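Local coordinates for protein Pcdhgb2 (Mus musculus, PDB 5SZR) that is a potential calcium-dependent cell-adhesion protein that may help establish and maintain specific neuronal connections in the brain, at residues A[14-19]-A[100-105]; A[22-27]-A[64-69]; A[49-54]-A[76-81]; A[106-111]-A[134-139]. All coordinates share one frame; numbering follows the deposited sequence. Where two conformers were deposited one is given.

Contact 1: residues A[14-19]-A[100-105]; sequences LREDVP and ILDEND. With CA (calcium ion), chain K; CA (calcium ion), chain J; CA (calcium ion), chain L.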
loop_
_atom_site.group_PDB
_atom_site.type_symbol
_atom_site.label_atom_id
_atom_site.label_comp_id
_atom_site.label_asym_id
_atom_site.label_seq_id
_atom_site.Cartn_x
_atom_site.Cartn_y
_atom_site.Cartn_z
ATOM N N LEU A 14 39.001 -47.578 20.268
ATOM C CA LEU A 14 37.760 -47.958 19.611
ATOM C C LEU A 14 37.022 -46.718 19.134
ATOM O O LEU A 14 36.926 -45.723 19.860
ATOM C CB LEU A 14 36.843 -48.758 20.547
ATOM C CG LEU A 14 37.374 -50.036 21.199
ATOM C CD1 LEU A 14 36.293 -50.675 22.066
ATOM C CD2 LEU A 14 37.879 -51.015 20.150
ATOM N N ARG A 15 36.514 -46.776 17.906
ATOM C CA ARG A 15 35.607 -45.743 17.431
ATOM C C ARG A 15 34.266 -45.884 18.138
ATOM O O ARG A 15 33.774 -46.995 18.354
ATOM C CB ARG A 15 35.431 -45.842 15.917
ATOM C CG ARG A 15 36.688 -45.512 15.118
ATOM C CD ARG A 15 36.513 -45.855 13.646
ATOM N NE ARG A 15 37.546 -45.254 12.808
ATOM C CZ ARG A 15 38.691 -45.847 12.483
ATOM N NH1 ARG A 15 39.567 -45.216 11.714
ATOM N NH2 ARG A 15 38.963 -47.067 12.929
ATOM N N GLU A 16 33.670 -44.749 18.507
ATOM C CA GLU A 16 32.445 -44.798 19.298
ATOM C C GLU A 16 31.274 -45.431 18.556
ATOM O O GLU A 16 30.261 -45.739 19.194
ATOM C CB GLU A 16 32.062 -43.394 19.773
ATOM C CG GLU A 16 31.800 -42.389 18.665
ATOM C CD GLU A 16 31.097 -41.136 19.175
ATOM O OE1 GLU A 16 30.339 -41.233 20.162
ATOM O OE2 GLU A 16 31.309 -40.056 18.592
ATOM N N ASP A 17 31.387 -45.665 17.250
ATOM C CA ASP A 17 30.281 -46.197 16.466
ATOM C C ASP A 17 30.382 -47.698 16.211
ATOM O O ASP A 17 29.577 -48.230 15.440
ATOM C CB ASP A 17 30.171 -45.453 15.132
ATOM C CG ASP A 17 31.369 -45.690 14.229
ATOM O OD1 ASP A 17 31.400 -46.727 13.534
ATOM O OD2 ASP A 17 32.276 -44.834 14.206
ATOM N N VAL A 18 31.333 -48.393 16.829
ATOM C CA VAL A 18 31.447 -49.836 16.571
ATOM C C VAL A 18 30.211 -50.542 17.115
ATOM O O VAL A 18 29.703 -50.162 18.186
ATOM C CB VAL A 18 32.733 -50.405 17.187
ATOM C CG1 VAL A 18 33.968 -49.742 16.578
ATOM C CG2 VAL A 18 32.735 -50.277 18.706
ATOM N N PRO A 19 29.675 -51.536 16.414
ATOM C CA PRO A 19 28.448 -52.192 16.868
ATOM C C PRO A 19 28.723 -53.113 18.041
ATOM O O PRO A 19 29.874 -53.516 18.267
ATOM C CB PRO A 19 27.996 -52.983 15.631
ATOM C CG PRO A 19 29.261 -53.252 14.890
ATOM C CD PRO A 19 30.132 -52.048 15.111
ATOM N N ILE A 100 38.542 -44.248 23.559
ATOM C CA ILE A 100 37.420 -44.076 22.647
ATOM C C ILE A 100 37.727 -42.910 21.722
ATOM O O ILE A 100 38.294 -41.894 22.148
ATOM C CB ILE A 100 36.105 -43.852 23.417
ATOM C CG1 ILE A 100 35.900 -44.962 24.447
ATOM C CG2 ILE A 100 34.916 -43.787 22.458
ATOM C CD1 ILE A 100 35.906 -46.359 23.855
ATOM N N LEU A 101 37.374 -43.060 20.449
ATOM C CA LEU A 101 37.600 -42.030 19.447
ATOM C C LEU A 101 36.300 -41.301 19.139
ATOM O O LEU A 101 35.240 -41.921 19.010
ATOM C CB LEU A 101 38.183 -42.633 18.167
ATOM C CG LEU A 101 39.597 -43.187 18.339
ATOM C CD1 LEU A 101 40.091 -43.827 17.053
ATOM C CD2 LEU A 101 40.538 -42.083 18.796
ATOM N N ASP A 102 36.390 -39.981 19.025
ATOM C CA ASP A 102 35.220 -39.158 18.766
ATOM C C ASP A 102 34.831 -39.230 17.295
ATOM O O ASP A 102 35.665 -39.014 16.412
ATOM C CB ASP A 102 35.497 -37.708 19.164
ATOM C CG ASP A 102 34.444 -36.747 18.641
ATOM O OD1 ASP A 102 33.241 -37.065 18.742
ATOM O OD2 ASP A 102 34.829 -35.679 18.120
ATOM N N GLU A 103 33.561 -39.533 17.039
ATOM C CA GLU A 103 32.971 -39.453 15.713
ATOM C C GLU A 103 31.973 -38.305 15.671
ATOM O O GLU A 103 31.441 -37.874 16.698
ATOM C CB GLU A 103 32.268 -40.760 15.328
ATOM C CG GLU A 103 33.159 -41.997 15.358
ATOM C CD GLU A 103 34.198 -42.002 14.252
ATOM O OE1 GLU A 103 35.359 -42.385 14.523
ATOM O OE2 GLU A 103 33.850 -41.617 13.113
ATOM N N ASN A 104 31.722 -37.816 14.461
ATOM C CA ASN A 104 30.780 -36.723 14.234
ATOM C C ASN A 104 29.373 -37.307 14.212
ATOM O O ASN A 104 28.839 -37.659 13.160
ATOM C CB ASN A 104 31.112 -35.998 12.938
ATOM C CG ASN A 104 30.319 -34.722 12.760
ATOM O OD1 ASN A 104 29.649 -34.256 13.680
ATOM N ND2 ASN A 104 30.400 -34.143 11.568
ATOM N N ASP A 105 28.762 -37.420 15.394
ATOM C CA ASP A 105 27.406 -37.945 15.499
ATOM C C ASP A 105 26.463 -37.014 16.256
ATOM O O ASP A 105 25.354 -37.432 16.603
ATOM C CB ASP A 105 27.408 -39.337 16.145
ATOM C CG ASP A 105 28.008 -39.344 17.542
ATOM O OD1 ASP A 105 28.702 -38.375 17.908
ATOM O OD2 ASP A 105 27.793 -40.332 18.273
HETATM CA CA CA K . 30.701 -37.689 19.048
HETATM CA CA CA J . 28.171 -39.962 20.565
HETATM CA CA CA L . 29.050 -32.344 15.199
HETATM O O HOH W 1 25.811 -38.668 21.090
HETATM O O HOH W 2 26.915 -41.898 20.320
#
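Glu16 reaches across to Asp105 tip to tip, and two calcium ions lie where the carboxylates meet. Glu16 OE2 binds one calcium at 2.5 Å, an ion also held by Asp102 OD1, the Glu103 carbonyl and Asp105 OD1, while Glu16 OE1 and Asp105 OD2 bind the second. The Glu103 amide pins the same oxygen on its anti side (Glu103 N to Glu16 OE2 2.8 Å), so this buried atom is gripped by metal and N-H together. Before the loops, strand residues 14-15 and 100-101 pair in parallel: Leu101 N donates to Leu14 O (2.8 Å), Glu16 N to Leu101 O continues the pairing into the loop, and Ile100 CG2 packs on Glu16 CB. The other flank is looser and more exposed. There Arg15, modelled in two conformations, makes only a long and doubtful approach to Glu103, and Asp17 OD2 stands 3.7 Å from Glu103 OE2, an approach of like charges. Two waters, one more distant, also bind the second calcium, with Asp71 and Glu73. Glu73 and Asp138 complete the first, making this the calcium-binding linker between successive extracellular cadherin domains.

Contact 2: residues A[22-27]-A[64-69]; sequences FSVLQV and ITTKDN. With MAN (alpha-D-mannopyranose), chain S.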
loop_
_atom_site.group_PDB
_atom_site.type_symbol
_atom_site.label_atom_id
_atom_site.label_comp_id
_atom_site.label_asym_id
_atom_site.label_seq_id
_atom_site.Cartn_x
_atom_site.Cartn_y
_atom_site.Cartn_z
ATOM N N PHE A 22 31.673 -56.132 18.989
ATOM C CA PHE A 22 32.938 -55.839 18.330
ATOM C C PHE A 22 34.094 -56.455 19.109
ATOM O O PHE A 22 34.081 -56.500 20.341
ATOM C CB PHE A 22 33.126 -54.325 18.207
ATOM C CG PHE A 22 34.268 -53.921 17.318
ATOM C CD1 PHE A 22 34.145 -53.988 15.939
ATOM C CD2 PHE A 22 35.456 -53.461 17.859
ATOM C CE1 PHE A 22 35.190 -53.613 15.118
ATOM C CE2 PHE A 22 36.505 -53.084 17.041
ATOM C CZ PHE A 22 36.371 -53.161 15.669
ATOM N N SER A 23 35.098 -56.933 18.378
ATOM C CA SER A 23 36.259 -57.568 18.989
ATOM C C SER A 23 37.203 -56.500 19.532
ATOM O O SER A 23 37.748 -55.699 18.767
ATOM C CB SER A 23 36.968 -58.455 17.966
ATOM O OG SER A 23 38.151 -59.019 18.501
ATOM N N VAL A 24 37.397 -56.488 20.851
ATOM C CA VAL A 24 38.242 -55.485 21.492
ATOM C C VAL A 24 39.671 -55.996 21.597
ATOM O O VAL A 24 40.602 -55.383 21.061
ATOM C CB VAL A 24 37.709 -55.102 22.884
ATOM C CG1 VAL A 24 38.749 -54.285 23.638
ATOM C CG2 VAL A 24 36.402 -54.331 22.764
ATOM N N LEU A 25 39.850 -57.114 22.299
ATOM C CA LEU A 25 41.158 -57.697 22.559
ATOM C C LEU A 25 40.958 -59.031 23.256
ATOM O O LEU A 25 39.985 -59.217 23.993
ATOM C CB LEU A 25 42.029 -56.777 23.426
ATOM C CG LEU A 25 43.472 -57.238 23.662
ATOM C CD1 LEU A 25 44.282 -57.127 22.379
ATOM C CD2 LEU A 25 44.137 -56.463 24.792
ATOM N N GLN A 26 41.878 -59.956 23.009
ATOM C CA GLN A 26 41.970 -61.191 23.771
ATOM C C GLN A 26 43.270 -61.175 24.558
ATOM O O GLN A 26 44.341 -60.932 23.990
ATOM C CB GLN A 26 41.914 -62.421 22.862
ATOM C CG GLN A 26 42.023 -63.728 23.626
ATOM C CD GLN A 26 41.975 -64.946 22.725
ATOM O OE1 GLN A 26 41.924 -64.828 21.500
ATOM N NE2 GLN A 26 41.988 -66.128 23.332
ATOM N N VAL A 27 43.174 -61.408 25.863
ATOM C CA VAL A 27 44.339 -61.539 26.728
ATOM C C VAL A 27 44.424 -62.984 27.202
ATOM O O VAL A 27 43.404 -63.603 27.525
ATOM C CB VAL A 27 44.276 -60.563 27.919
ATOM C CG1 VAL A 27 44.542 -59.143 27.449
ATOM C CG2 VAL A 27 42.922 -60.650 28.611
ATOM N N ILE A 64 37.673 -60.309 24.841
ATOM C CA ILE A 64 36.910 -59.171 25.337
ATOM C C ILE A 64 36.184 -58.540 24.161
ATOM O O ILE A 64 36.814 -58.157 23.166
ATOM C CB ILE A 64 37.806 -58.141 26.037
ATOM C CG1 ILE A 64 38.523 -58.784 27.220
ATOM C CG2 ILE A 64 36.985 -56.939 26.484
ATOM C CD1 ILE A 64 39.458 -57.850 27.911
ATOM N N THR A 65 34.865 -58.429 24.273
ATOM C CA THR A 65 34.043 -57.798 23.256
ATOM C C THR A 65 33.099 -56.809 23.920
ATOM O O THR A 65 32.757 -56.942 25.098
ATOM C CB THR A 65 33.231 -58.825 22.456
ATOM O OG1 THR A 65 32.428 -59.601 23.354
ATOM C CG2 THR A 65 34.153 -59.745 21.669
ATOM N N THR A 66 32.683 -55.807 23.151
ATOM C CA THR A 66 31.619 -54.930 23.614
ATOM C C THR A 66 30.296 -55.682 23.582
ATOM O O THR A 66 30.089 -56.579 22.760
ATOM C CB THR A 66 31.530 -53.669 22.748
ATOM O OG1 THR A 66 31.099 -54.016 21.423
ATOM C CG2 THR A 66 32.884 -52.972 22.671
ATOM N N LYS A 67 29.400 -55.327 24.503
ATOM C CA LYS A 67 28.058 -55.893 24.513
ATOM C C LYS A 67 26.981 -54.818 24.485
ATOM O O LYS A 67 25.793 -55.139 24.602
ATOM C CB LYS A 67 27.866 -56.813 25.723
ATOM C CG LYS A 67 27.922 -56.126 27.075
ATOM C CD LYS A 67 27.731 -57.138 28.198
ATOM C CE LYS A 67 27.537 -56.453 29.537
ATOM N NZ LYS A 67 27.518 -57.414 30.675
ATOM N N ASP A 68 27.366 -53.555 24.322
ATOM C CA ASP A 68 26.424 -52.454 24.213
ATOM C C ASP A 68 27.063 -51.376 23.347
ATOM O O ASP A 68 28.210 -51.498 22.915
ATOM C CB ASP A 68 26.037 -51.919 25.596
ATOM C CG ASP A 68 24.613 -51.401 25.646
ATOM O OD1 ASP A 68 23.967 -51.547 26.705
ATOM O OD2 ASP A 68 24.137 -50.854 24.629
ATOM N N ASN A 69 26.313 -50.313 23.089
ATOM C CA ASN A 69 26.826 -49.259 22.229
ATOM C C ASN A 69 27.743 -48.326 23.006
ATOM O O ASN A 69 27.596 -48.137 24.216
ATOM C CB ASN A 69 25.677 -48.470 21.601
ATOM C CG ASN A 69 24.919 -49.280 20.579
ATOM O OD1 ASN A 69 23.881 -49.867 20.881
ATOM N ND2 ASN A 69 25.445 -49.330 19.359
HETATM C C1 MAN S . 38.732 -59.893 17.513
HETATM C C2 MAN S . 39.474 -60.665 18.619
HETATM C C3 MAN S . 40.519 -59.756 19.294
HETATM C C4 MAN S . 41.415 -59.055 18.253
HETATM C C5 MAN S . 40.532 -58.291 17.254
HETATM C C6 MAN S . 41.326 -57.616 16.152
HETATM O O2 MAN S . 40.200 -61.774 18.077
HETATM O O3 MAN S . 41.315 -60.461 20.245
HETATM O O4 MAN S . 42.293 -58.142 18.898
HETATM O O5 MAN S . 39.606 -59.218 16.630
HETATM O O6 MAN S . 42.373 -56.866 16.759
#
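Ile64 O takes the N-H groups of two successive residues, Val24 and Leu25, the signature of a classic beta bulge in an antiparallel pair of strands. Val24 N donates to Ile64 O at 2.9 Å, the bond from Leu25 N to the same oxygen is weak, and Ile64 N returns a bond to Leu25 O at 2.7 Å. The valine side chain turns toward the partner strand: Val24 CB sits 3.2 Å from Ile64 O, and with Val24 CG2 anti to the carbonyl carbon, that methyl meets Thr66 CG2 at 3.8 Å, the two side chains crossing at about a right angle. Ile64 CG2 packs more loosely on Val24 CB, while Ile64 CB and CG1 lie against Leu25 O. Thr66 OG1 stands between its own backbone N and carbonyl carbon (chi1 67°), which places it to accept from Phe22 N at 3.3 Å; Thr66 N in turn donates to Phe22 O. Thr65 sets CG2 against the Phe22 carbonyl and Ser23 CA, on the face that carries the sugar. Val12 and Leu14 of strand 9-15 and Phe55 of strand 55-57 pack around Val24 on the interior side. Ser23 OG is bonded covalently to mannose C1, and the sugar's O3 comes within 2.9 Å of Gln26 N. The chemistry thus divides by face: aliphatic groups of Val24 and Ile64 meet the domain interior, whereas Ser23 presents an O-linked mannose outside it.

Contact 3: residues A[49-54]-A[76-81]; sequences EQVERI and KSYTLN. With EDO (1,2-ethanediol), chain B.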
loop_
_atom_site.group_PDB
_atom_site.type_symbol
_atom_site.label_atom_id
_atom_site.label_comp_id
_atom_site.label_asym_id
_atom_site.label_seq_id
_atom_site.Cartn_x
_atom_site.Cartn_y
_atom_site.Cartn_z
ATOM N N GLU A 49 31.572 -49.632 37.287
ATOM C CA GLU A 49 30.312 -50.318 37.021
ATOM C C GLU A 49 30.004 -50.355 35.530
ATOM O O GLU A 49 29.469 -51.348 35.023
ATOM C CB GLU A 49 29.178 -49.639 37.787
ATOM C CG GLU A 49 27.798 -50.127 37.398
ATOM C CD GLU A 49 26.695 -49.381 38.116
ATOM O OE1 GLU A 49 27.011 -48.412 38.837
ATOM O OE2 GLU A 49 25.518 -49.766 37.960
ATOM N N GLN A 50 30.347 -49.288 34.808
ATOM C CA GLN A 50 30.066 -49.246 33.379
ATOM C C GLN A 50 30.920 -50.229 32.588
ATOM O O GLN A 50 30.515 -50.637 31.495
ATOM C CB GLN A 50 30.256 -47.824 32.850
ATOM C CG GLN A 50 29.394 -46.803 33.564
ATOM C CD GLN A 50 27.958 -47.269 33.723
ATOM O OE1 GLN A 50 27.408 -47.257 34.827
ATOM N NE2 GLN A 50 27.338 -47.675 32.618
ATOM N N VAL A 51 32.084 -50.621 33.111
ATOM C CA VAL A 51 32.866 -51.672 32.461
ATOM C C VAL A 51 32.059 -52.963 32.394
ATOM O O VAL A 51 31.947 -53.595 31.335
ATOM C CB VAL A 51 34.205 -51.883 33.191
ATOM C CG1 VAL A 51 34.876 -53.167 32.715
ATOM C CG2 VAL A 51 35.129 -50.695 32.977
ATOM N N GLU A 52 31.482 -53.372 33.530
ATOM C CA GLU A 52 30.652 -54.571 33.556
ATOM C C GLU A 52 29.449 -54.446 32.629
ATOM O O GLU A 52 28.899 -55.460 32.189
ATOM C CB GLU A 52 30.179 -54.848 34.984
ATOM C CG GLU A 52 31.269 -55.280 35.950
ATOM C CD GLU A 52 31.599 -56.759 35.844
ATOM O OE1 GLU A 52 31.193 -57.398 34.850
ATOM O OE2 GLU A 52 32.265 -57.285 36.762
ATOM N N ARG A 53 29.030 -53.218 32.323
ATOM C CA ARG A 53 27.829 -52.968 31.544
ATOM C C ARG A 53 28.100 -52.782 30.057
ATOM O O ARG A 53 27.162 -52.833 29.256
ATOM C CB ARG A 53 27.113 -51.727 32.093
ATOM C CG ARG A 53 25.604 -51.769 31.973
ATOM C CD ARG A 53 24.939 -51.195 33.217
ATOM N NE ARG A 53 25.590 -51.618 34.460
ATOM C CZ ARG A 53 25.531 -52.847 34.974
ATOM N NH1 ARG A 53 26.150 -53.122 36.117
ATOM N NH2 ARG A 53 24.860 -53.806 34.348
ATOM N N ILE A 54 29.354 -52.581 29.669
ATOM C CA ILE A 54 29.720 -52.315 28.287
ATOM C C ILE A 54 30.490 -53.479 27.671
ATOM O O ILE A 54 30.289 -53.805 26.497
ATOM C CB ILE A 54 30.536 -51.003 28.199
ATOM C CG1 ILE A 54 29.655 -49.795 28.522
ATOM C CG2 ILE A 54 31.190 -50.847 26.834
ATOM C CD1 ILE A 54 28.581 -49.537 27.486
ATOM N N LYS A 76 34.948 -41.222 27.497
ATOM C CA LYS A 76 36.063 -41.178 26.563
ATOM C C LYS A 76 37.058 -42.319 26.746
ATOM O O LYS A 76 37.894 -42.534 25.861
ATOM C CB LYS A 76 36.803 -39.842 26.686
ATOM C CG LYS A 76 35.949 -38.636 26.365
ATOM C CD LYS A 76 36.744 -37.352 26.502
ATOM C CE LYS A 76 35.844 -36.140 26.444
ATOM N NZ LYS A 76 36.555 -34.920 26.914
ATOM N N SER A 77 36.995 -43.054 27.855
ATOM C CA SER A 77 37.977 -44.104 28.099
ATOM C C SER A 77 37.438 -45.089 29.125
ATOM O O SER A 77 36.579 -44.756 29.946
ATOM C CB SER A 77 39.315 -43.525 28.571
ATOM O OG SER A 77 39.174 -42.864 29.816
ATOM N N TYR A 78 37.963 -46.311 29.066
ATOM C CA TYR A 78 37.625 -47.370 30.005
ATOM C C TYR A 78 38.895 -48.055 30.486
ATOM O O TYR A 78 39.820 -48.298 29.703
ATOM C CB TYR A 78 36.697 -48.416 29.375
ATOM C CG TYR A 78 35.350 -47.886 28.932
ATOM C CD1 TYR A 78 34.280 -47.832 29.813
ATOM C CD2 TYR A 78 35.147 -47.463 27.624
ATOM C CE1 TYR A 78 33.040 -47.350 29.404
ATOM C CE2 TYR A 78 33.920 -46.988 27.207
ATOM C CZ TYR A 78 32.871 -46.931 28.101
ATOM O OH TYR A 78 31.649 -46.464 27.688
ATOM N N THR A 79 38.927 -48.376 31.778
ATOM C CA THR A 79 40.030 -49.094 32.402
ATOM C C THR A 79 39.547 -50.489 32.776
ATOM O O THR A 79 38.631 -50.635 33.594
ATOM C CB THR A 79 40.547 -48.350 33.633
ATOM O OG1 THR A 79 41.284 -47.193 33.221
ATOM C CG2 THR A 79 41.454 -49.245 34.459
ATOM N N LEU A 80 40.159 -51.505 32.177
ATOM C CA LEU A 80 39.769 -52.895 32.372
ATOM C C LEU A 80 40.901 -53.634 33.077
ATOM O O LEU A 80 42.018 -53.712 32.554
ATOM C CB LEU A 80 39.438 -53.566 31.037
ATOM C CG LEU A 80 38.063 -53.323 30.404
ATOM C CD1 LEU A 80 37.887 -51.877 29.956
ATOM C CD2 LEU A 80 37.836 -54.279 29.234
ATOM N N ASN A 81 40.614 -54.164 34.261
ATOM C CA ASN A 81 41.550 -55.007 34.992
ATOM C C ASN A 81 41.042 -56.439 34.924
ATOM O O ASN A 81 39.895 -56.709 35.298
ATOM C CB ASN A 81 41.689 -54.546 36.442
ATOM C CG ASN A 81 42.062 -53.083 36.553
ATOM O OD1 ASN A 81 42.993 -52.614 35.899
ATOM N ND2 ASN A 81 41.329 -52.349 37.382
HETATM C C1 EDO B . 32.727 -47.611 41.436
HETATM O O1 EDO B . 33.504 -46.719 40.631
HETATM C C2 EDO B . 31.458 -48.009 40.696
HETATM O O2 EDO B . 31.812 -48.724 39.508
#
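Val51 sets both methyls against the strand, CG1 meeting Leu80 CG at 3.9 Å and Val51 CG2 lying 3.6 Å from Thr79 O. The latter methyl also comes obliquely to Tyr78 CD1. One turn further on, Ile54 crosses Tyr78 at about a right angle, and Ile54 CG1 approaches Tyr78 OH at 4.0 Å; Gln50 CB adds a looser touch at the ring edge. The contact is apolar, with no hydrogen bond joining the two segments. Around the tyrosine ring stand Phe55, which it meets edge-to-face, and Val98 and Ile100 of strand 91-101. Within the helix, Ile54 N bonds to Val51 O, linking the two residues whose side chains meet the strand. Asp48 OD2 accepts from Gln50 N just before them. The short helix thus packs on the beta-sandwich of the first cadherin domain of this chain. Helix 49-54 lies across strand 77-81 at 88°, leads directly into strand 55-57, and rests on a sheet in which strand 77-85 runs between strands 41-44 and 91-101.

Contact 4: residues A[106-111]-A[134-139]; sequences CVPEVI and TRDRDS. With CA (calcium ion), chain L; CA (calcium ion), chain K.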
loop_
_atom_site.group_PDB
_atom_site.type_symbol
_atom_site.label_atom_id
_atom_site.label_comp_id
_atom_site.label_asym_id
_atom_site.label_seq_id
_atom_site.Cartn_x
_atom_site.Cartn_y
_atom_site.Cartn_z
ATOM N N CYS A 106 26.863 -35.768 16.510
ATOM C CA CYS A 106 26.018 -34.788 17.185
ATOM C C CYS A 106 25.794 -33.606 16.253
ATOM O O CYS A 106 26.757 -32.973 15.805
ATOM C CB CYS A 106 26.643 -34.325 18.503
ATOM S SG CYS A 106 26.615 -35.578 19.814
ATOM N N VAL A 107 24.529 -33.312 15.973
ATOM C CA VAL A 107 24.164 -32.233 15.048
ATOM C C VAL A 107 24.412 -30.887 15.720
ATOM O O VAL A 107 24.241 -30.774 16.948
ATOM C CB VAL A 107 22.697 -32.382 14.626
ATOM C CG1 VAL A 107 22.243 -31.228 13.742
ATOM C CG2 VAL A 107 22.491 -33.714 13.912
ATOM N N PRO A 108 24.848 -29.859 14.989
ATOM C CA PRO A 108 24.881 -28.508 15.568
ATOM C C PRO A 108 23.471 -27.997 15.821
ATOM O O PRO A 108 22.544 -28.278 15.059
ATOM C CB PRO A 108 25.585 -27.669 14.494
ATOM C CG PRO A 108 26.238 -28.649 13.579
ATOM C CD PRO A 108 25.422 -29.898 13.633
ATOM N N GLU A 109 23.307 -27.240 16.903
ATOM C CA GLU A 109 22.037 -26.590 17.185
ATOM C C GLU A 109 22.225 -25.079 17.235
ATOM O O GLU A 109 23.289 -24.580 17.618
ATOM C CB GLU A 109 21.408 -27.095 18.494
ATOM C CG GLU A 109 22.207 -26.842 19.757
ATOM C CD GLU A 109 21.412 -27.181 21.010
ATOM O OE1 GLU A 109 20.224 -26.791 21.079
ATOM O OE2 GLU A 109 21.963 -27.848 21.915
ATOM N N VAL A 110 21.179 -24.359 16.830
ATOM C CA VAL A 110 21.188 -22.902 16.749
ATOM C C VAL A 110 20.215 -22.359 17.787
ATOM O O VAL A 110 19.051 -22.778 17.836
ATOM C CB VAL A 110 20.812 -22.417 15.339
ATOM C CG1 VAL A 110 21.135 -20.940 15.177
ATOM C CG2 VAL A 110 21.518 -23.244 14.283
ATOM N N ILE A 111 20.685 -21.425 18.609
ATOM C CA ILE A 111 19.892 -20.844 19.688
ATOM C C ILE A 111 19.697 -19.368 19.371
ATOM O O ILE A 111 20.664 -18.595 19.374
ATOM C CB ILE A 111 20.556 -21.032 21.058
ATOM C CG1 ILE A 111 20.998 -22.488 21.248
ATOM C CG2 ILE A 111 19.607 -20.611 22.167
ATOM C CD1 ILE A 111 19.865 -23.490 21.162
ATOM N N THR A 134 25.568 -20.985 18.979
ATOM C CA THR A 134 25.659 -22.354 18.488
ATOM C C THR A 134 26.249 -23.267 19.551
ATOM O O THR A 134 27.162 -22.877 20.287
ATOM C CB THR A 134 26.509 -22.448 17.217
ATOM O OG1 THR A 134 27.880 -22.171 17.531
ATOM C CG2 THR A 134 26.024 -21.453 16.194
ATOM N N ARG A 135 25.716 -24.482 19.625
ATOM C CA ARG A 135 26.276 -25.550 20.435
ATOM C C ARG A 135 26.550 -26.760 19.552
ATOM O O ARG A 135 25.911 -26.943 18.512
ATOM C CB ARG A 135 25.335 -25.938 21.585
ATOM C CG ARG A 135 25.356 -24.972 22.761
ATOM C CD ARG A 135 24.736 -25.599 24.005
ATOM N NE ARG A 135 23.291 -25.759 23.879
ATOM C CZ ARG A 135 22.402 -24.884 24.340
ATOM N NH1 ARG A 135 21.103 -25.105 24.177
ATOM N NH2 ARG A 135 22.811 -23.786 24.963
ATOM N N ASP A 136 27.516 -27.577 19.966
ATOM C CA ASP A 136 27.794 -28.842 19.286
ATOM C C ASP A 136 28.466 -29.771 20.283
ATOM O O ASP A 136 29.558 -29.468 20.773
ATOM C CB ASP A 136 28.674 -28.633 18.055
ATOM C CG ASP A 136 28.697 -29.847 17.136
ATOM O OD1 ASP A 136 29.021 -30.963 17.606
ATOM O OD2 ASP A 136 28.384 -29.685 15.935
ATOM N N ARG A 137 27.818 -30.899 20.576
ATOM C CA ARG A 137 28.265 -31.775 21.648
ATOM C C ARG A 137 29.541 -32.534 21.307
ATOM O O ARG A 137 30.150 -33.113 22.211
ATOM C CB ARG A 137 27.150 -32.759 22.008
ATOM C CG ARG A 137 25.846 -32.090 22.445
ATOM C CD ARG A 137 24.879 -33.119 22.995
ATOM N NE ARG A 137 25.552 -33.990 23.959
ATOM C CZ ARG A 137 25.071 -35.152 24.392
ATOM N NH1 ARG A 137 25.764 -35.872 25.265
ATOM N NH2 ARG A 137 23.902 -35.598 23.951
ATOM N N ASP A 138 29.962 -32.540 20.042
ATOM C CA ASP A 138 31.179 -33.219 19.630
ATOM C C ASP A 138 32.410 -32.395 20.005
ATOM O O ASP A 138 32.318 -31.231 20.410
ATOM C CB ASP A 138 31.165 -33.489 18.126
ATOM C CG ASP A 138 30.124 -34.516 17.728
ATOM O OD1 ASP A 138 29.841 -35.415 18.543
ATOM O OD2 ASP A 138 29.586 -34.421 16.601
ATOM N N SER A 139 33.577 -33.022 19.861
ATOM C CA SER A 139 34.864 -32.406 20.145
ATOM C C SER A 139 35.584 -32.045 18.852
ATOM O O SER A 139 35.260 -32.543 17.771
ATOM C CB SER A 139 35.756 -33.340 20.975
ATOM O OG SER A 139 35.181 -33.627 22.238
HETATM CA CA CA L . 29.050 -32.344 15.199
HETATM CA CA CA K . 30.701 -37.689 19.048
#
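Cys106 and Asp138 meet at a calcium ion of the cadherin interdomain linker, where the chain enters the next extracellular domain. The ion binds Cys106 O at 2.5 Å, Asp138 OD2 at 2.6 Å and both carboxylate oxygens of Asp136, with Asn104, Asn142 and Asp189 completing the site. Asp138 OD2 also accepts from Cys106 N (3.0 Å), met on its syn side, while Asp138 OD1 binds a second calcium, so one carboxylate bridges two metals. Asp136 is steadied in turn by an Asx turn: its OD1 accepts from Asp138 N through the anti lone pair. Beyond the metal the segments become antiparallel strands, with Glu109 and Arg135 exchanging backbone hydrogen bonds. Their side chains pair as well. In a salt bridge, Arg135 NE donates to Glu109 OE2 at 3.2 Å, from above the carboxylate, whose plane stands 87° from that of the guanidinium; the oxygen nevertheless lies at the guanidinium edge. Ile111 CG1 lies over one face of that group, offset toward the rim. Pro108 lies beside Asp136, the two pointing the same way, and packs on Val145. At the linker end, the Cys106 sulfur rests against the arginine beside the site, Cys106 SG to Arg137 CB 3.6 Å.

From the N terminus, strand 9-15 leads into the first half of contact 1, whose loop closes only at 100-105. Contacts 2 and 3 both lie within that loop, closing at 64-69 and 76-81, and they cross, since 49-54 falls between 22-27 and 64-69 while 76-81 follows both. Contact 2 joins two strands of the three-stranded sheet; contact 3 sets the short helix on the four-stranded sheet, to which contact 1 adds its outer strand. Leu14 packs on Val24 and Ile100 on Tyr78, tying contact 1 to each. Contact 4 opens after contact 1 has closed and closes at 134-139, between the linker and the first strands of the following domain, yet two calcium ions are common to both and couple the two domains.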